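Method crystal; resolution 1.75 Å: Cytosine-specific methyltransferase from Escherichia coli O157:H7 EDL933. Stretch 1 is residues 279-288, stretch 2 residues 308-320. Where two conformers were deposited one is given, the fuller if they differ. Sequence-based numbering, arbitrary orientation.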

# COMPACT_ATOMS: atom_id res chain seq x y z
N ILE A 279 1.69 -9.51 -28.32
CA ILE A 279 3.12 -9.79 -28.18
C ILE A 279 3.70 -9.55 -26.77
O ILE A 279 4.27 -10.46 -26.19
CB ILE A 279 3.95 -9.09 -29.31
CG1 ILE A 279 3.62 -9.73 -30.66
CG2 ILE A 279 5.44 -9.20 -29.03
CD1 ILE A 279 3.79 -8.81 -31.87
N SER A 280 3.55 -8.34 -26.23
CA SER A 280 4.15 -8.02 -24.91
C SER A 280 3.26 -8.40 -23.73
O SER A 280 3.74 -8.47 -22.59
CB SER A 280 4.52 -6.53 -24.82
OG SER A 280 3.38 -5.70 -24.67
N ARG A 281 1.98 -8.64 -24.01
CA ARG A 281 0.95 -8.93 -22.99
C ARG A 281 0.56 -7.74 -22.10
O ARG A 281 -0.22 -7.89 -21.16
CB ARG A 281 1.27 -10.17 -22.16
CG ARG A 281 0.54 -11.42 -22.61
CD ARG A 281 0.82 -12.59 -21.68
NE ARG A 281 1.98 -13.37 -22.12
CZ ARG A 281 3.22 -13.25 -21.64
NH1 ARG A 281 4.17 -14.03 -22.13
NH2 ARG A 281 3.50 -12.37 -20.68
N SER A 282 1.11 -6.57 -22.40
CA SER A 282 0.70 -5.35 -21.75
C SER A 282 -0.67 -4.94 -22.26
O SER A 282 -1.00 -5.14 -23.43
CB SER A 282 1.72 -4.25 -22.00
OG SER A 282 2.79 -4.28 -21.07
N THR A 283 -1.48 -4.35 -21.38
CA THR A 283 -2.83 -4.00 -21.72
C THR A 283 -2.99 -2.52 -21.66
O THR A 283 -2.59 -1.89 -20.69
CB THR A 283 -3.86 -4.65 -20.74
OG1 THR A 283 -3.71 -6.07 -20.77
CG2 THR A 283 -5.27 -4.28 -21.12
N ARG A 284 -3.59 -1.94 -22.70
CA ARG A 284 -3.92 -0.53 -22.65
C ARG A 284 -5.04 -0.23 -21.66
O ARG A 284 -6.08 -0.90 -21.66
CB ARG A 284 -4.24 0.02 -24.05
CG ARG A 284 -4.80 1.43 -24.09
CD ARG A 284 -4.59 2.06 -25.44
NE ARG A 284 -3.37 2.87 -25.48
CZ ARG A 284 -2.89 3.46 -26.57
NH1 ARG A 284 -3.51 3.29 -27.75
NH2 ARG A 284 -1.78 4.19 -26.49
N LEU A 285 -4.80 0.76 -20.81
CA LEU A 285 -5.80 1.24 -19.87
C LEU A 285 -6.99 1.86 -20.59
O LEU A 285 -6.83 2.51 -21.63
CB LEU A 285 -5.21 2.30 -18.93
CG LEU A 285 -4.13 1.79 -17.95
CD1 LEU A 285 -3.32 2.92 -17.38
CD2 LEU A 285 -4.80 1.02 -16.83
N ASP A 286 -8.17 1.65 -20.03
CA ASP A 286 -9.37 2.33 -20.48
C ASP A 286 -9.50 3.54 -19.60
O ASP A 286 -9.56 3.42 -18.36
CB ASP A 286 -10.58 1.38 -20.33
CG ASP A 286 -11.93 2.02 -20.71
OD1 ASP A 286 -12.08 3.25 -20.93
OD2 ASP A 286 -12.90 1.23 -20.76
N PRO A 287 -9.55 4.73 -20.22
CA PRO A 287 -9.62 5.98 -19.45
C PRO A 287 -10.87 6.11 -18.57
O PRO A 287 -10.85 6.84 -17.57
CB PRO A 287 -9.59 7.07 -20.53
CG PRO A 287 -9.94 6.39 -21.78
CD PRO A 287 -9.55 4.97 -21.68
N ASN A 288 -11.96 5.44 -18.97
CA ASN A 288 -13.20 5.44 -18.18
C ASN A 288 -13.35 4.17 -17.34
O ASN A 288 -14.41 3.90 -16.78
CB ASN A 288 -14.41 5.64 -19.10
CG ASN A 288 -14.38 6.99 -19.81
OD1 ASN A 288 -14.27 8.06 -19.19
ND2 ASN A 288 -14.48 6.95 -21.13
N VAL A 308 3.91 -7.20 -15.77
CA VAL A 308 4.02 -6.38 -16.98
C VAL A 308 3.34 -5.02 -16.74
O VAL A 308 2.44 -4.93 -15.90
CB VAL A 308 3.45 -7.12 -18.23
CG1 VAL A 308 1.96 -6.80 -18.45
CG2 VAL A 308 4.29 -6.82 -19.48
N ARG A 309 3.75 -3.98 -17.45
CA ARG A 309 3.26 -2.63 -17.17
C ARG A 309 2.06 -2.27 -18.05
O ARG A 309 2.03 -2.63 -19.21
CB ARG A 309 4.37 -1.59 -17.34
CG ARG A 309 5.20 -1.27 -16.08
CD ARG A 309 5.95 -2.49 -15.54
NE ARG A 309 7.32 -2.18 -15.12
CZ ARG A 309 8.16 -3.06 -14.60
NH1 ARG A 309 7.78 -4.32 -14.41
NH2 ARG A 309 9.38 -2.68 -14.26
N PRO A 310 1.06 -1.57 -17.48
CA PRO A 310 -0.04 -1.12 -18.34
C PRO A 310 0.45 -0.12 -19.37
O PRO A 310 1.44 0.58 -19.14
CB PRO A 310 -0.97 -0.39 -17.36
CG PRO A 310 -0.60 -0.96 -16.00
CD PRO A 310 0.84 -1.21 -16.07
N ILE A 311 -0.26 -0.04 -20.49
CA ILE A 311 -0.02 0.96 -21.52
C ILE A 311 -0.93 2.14 -21.26
O ILE A 311 -2.13 1.97 -20.91
CB ILE A 311 -0.32 0.36 -22.93
CG1 ILE A 311 0.47 -0.93 -23.14
CG2 ILE A 311 -0.07 1.36 -24.08
CD1 ILE A 311 1.96 -0.80 -22.96
N HIS A 312 -0.39 3.33 -21.43
CA HIS A 312 -1.12 4.55 -21.24
C HIS A 312 -2.31 4.61 -22.23
O HIS A 312 -2.18 4.12 -23.36
CB HIS A 312 -0.17 5.70 -21.53
CG HIS A 312 -0.65 7.02 -21.03
ND1 HIS A 312 -1.49 7.82 -21.77
CD2 HIS A 312 -0.42 7.67 -19.87
CE1 HIS A 312 -1.76 8.92 -21.07
NE2 HIS A 312 -1.11 8.85 -19.92
N PRO A 313 -3.45 5.19 -21.80
CA PRO A 313 -4.64 5.16 -22.68
C PRO A 313 -4.50 5.97 -23.96
O PRO A 313 -5.08 5.58 -25.00
CB PRO A 313 -5.74 5.76 -21.80
CG PRO A 313 -5.00 6.61 -20.78
CD PRO A 313 -3.74 5.84 -20.51
N TYR A 314 -3.74 7.06 -23.89
CA TYR A 314 -3.60 8.01 -24.99
C TYR A 314 -2.21 7.99 -25.67
O TYR A 314 -2.11 8.10 -26.90
CB TYR A 314 -3.94 9.41 -24.51
CG TYR A 314 -5.33 9.52 -23.89
CD1 TYR A 314 -6.46 8.99 -24.53
CD2 TYR A 314 -5.52 10.16 -22.67
CE1 TYR A 314 -7.73 9.09 -23.96
CE2 TYR A 314 -6.80 10.27 -22.09
CZ TYR A 314 -7.88 9.74 -22.74
OH TYR A 314 -9.14 9.86 -22.16
N HIS A 315 -1.16 7.82 -24.87
CA HIS A 315 0.21 7.78 -25.38
C HIS A 315 0.67 6.38 -25.68
O HIS A 315 0.32 5.42 -24.97
CB HIS A 315 1.20 8.46 -24.40
CG HIS A 315 0.84 9.87 -24.09
ND1 HIS A 315 0.71 10.84 -25.06
CD2 HIS A 315 0.58 10.49 -22.91
CE1 HIS A 315 0.38 11.99 -24.50
NE2 HIS A 315 0.28 11.80 -23.20
N PRO A 316 1.48 6.23 -26.74
CA PRO A 316 1.94 4.90 -27.11
C PRO A 316 3.13 4.37 -26.29
O PRO A 316 4.21 4.15 -26.83
CB PRO A 316 2.30 5.07 -28.59
CG PRO A 316 2.71 6.52 -28.72
CD PRO A 316 1.94 7.28 -27.68
N ARG A 317 2.92 4.10 -25.00
CA ARG A 317 4.03 3.80 -24.11
C ARG A 317 3.49 3.11 -22.85
O ARG A 317 2.31 3.24 -22.54
CB ARG A 317 4.75 5.10 -23.71
CG ARG A 317 3.84 6.16 -23.11
CD ARG A 317 4.69 7.19 -22.39
NE ARG A 317 3.96 8.30 -21.76
CZ ARG A 317 3.35 8.25 -20.57
NH1 ARG A 317 3.33 7.13 -19.85
NH2 ARG A 317 2.79 9.35 -20.07
N VAL A 318 4.36 2.41 -22.11
CA VAL A 318 3.99 1.95 -20.78
C VAL A 318 3.85 3.16 -19.87
O VAL A 318 4.39 4.23 -20.18
CB VAL A 318 5.02 0.98 -20.19
CG1 VAL A 318 5.11 -0.26 -21.07
CG2 VAL A 318 6.40 1.62 -20.15
N ILE A 319 3.10 3.03 -18.78
CA ILE A 319 2.91 4.13 -17.82
C ILE A 319 4.21 4.39 -17.03
O ILE A 319 5.08 3.51 -16.98
CB ILE A 319 1.70 3.85 -16.85
CG1 ILE A 319 1.92 2.56 -16.03
CG2 ILE A 319 0.34 3.85 -17.68
CD1 ILE A 319 0.80 2.32 -14.97
N THR A 320 4.32 5.56 -16.40
CA THR A 320 5.46 5.94 -15.62
C THR A 320 5.25 5.46 -14.18
O THR A 320 4.13 5.13 -13.78
CB THR A 320 5.63 7.47 -15.56
OG1 THR A 320 4.51 8.01 -14.88
CG2 THR A 320 5.71 8.06 -16.95
O HOH W 1 -1.38 6.05 -28.67

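Neither stretch forms regular helix or strand, yet their backbones meet in a single beta bridge between R284 and I311, whose CA atoms lie 4.3 Å apart. Two nearly linear hydrogen bonds make it: I311 N donates to T283 O (3.0 Å, 171°) and L285 N to I311 O (2.9 Å, 177°), so I311 both gives and accepts around R284. The same carbonyls receive CA-H...O contacts, R284 CA to I311 O at 3.5 Å and P310 CA to T283 O at 3.6 Å. Within the second stretch, I319 N bonds P310 O (3.0 Å) and H312 N bonds R317 O (2.9 Å), folding the chain back on itself.

S282 extends the polar contact beyond the bridge: its OG donates to R309 O at 2.6 Å, while its CB rests 3.6 Å from I311 CD1. V308 covers this end, with CG1 3.6 Å from R281 O.

R284 starts sideways from the second stretch, but its long side chain brings the guanidinium among backbone carbonyls. NE donates to H312 O at 2.7 Å; NH2 adds weak bonds to H312 O (3.2 Å) and H315 O (2.9 Å). H312 O and H315 O lie near the guanidinium plane, where the N-H groups point. P313 O sits over one face, 3.2 Å from NE, at an angle too poor for a hydrogen bond. A water accepts from R284 NH2 (2.9 Å) and donates to Y314 O (2.8 Å), joining the two stretches again.

Beyond the bridge the packing turns apolar. L285 points toward the second stretch, placing CG 3.9 Å from P310 CB and CD1 3.8 Å from I319 CG2. P287 CD meets P313 CB at 3.9 Å, and P287 CB lies 3.9 Å from Y314 CZ. L285 O, 3.4 Å from P313 CB, is buried without a hydrogen-bonding partner.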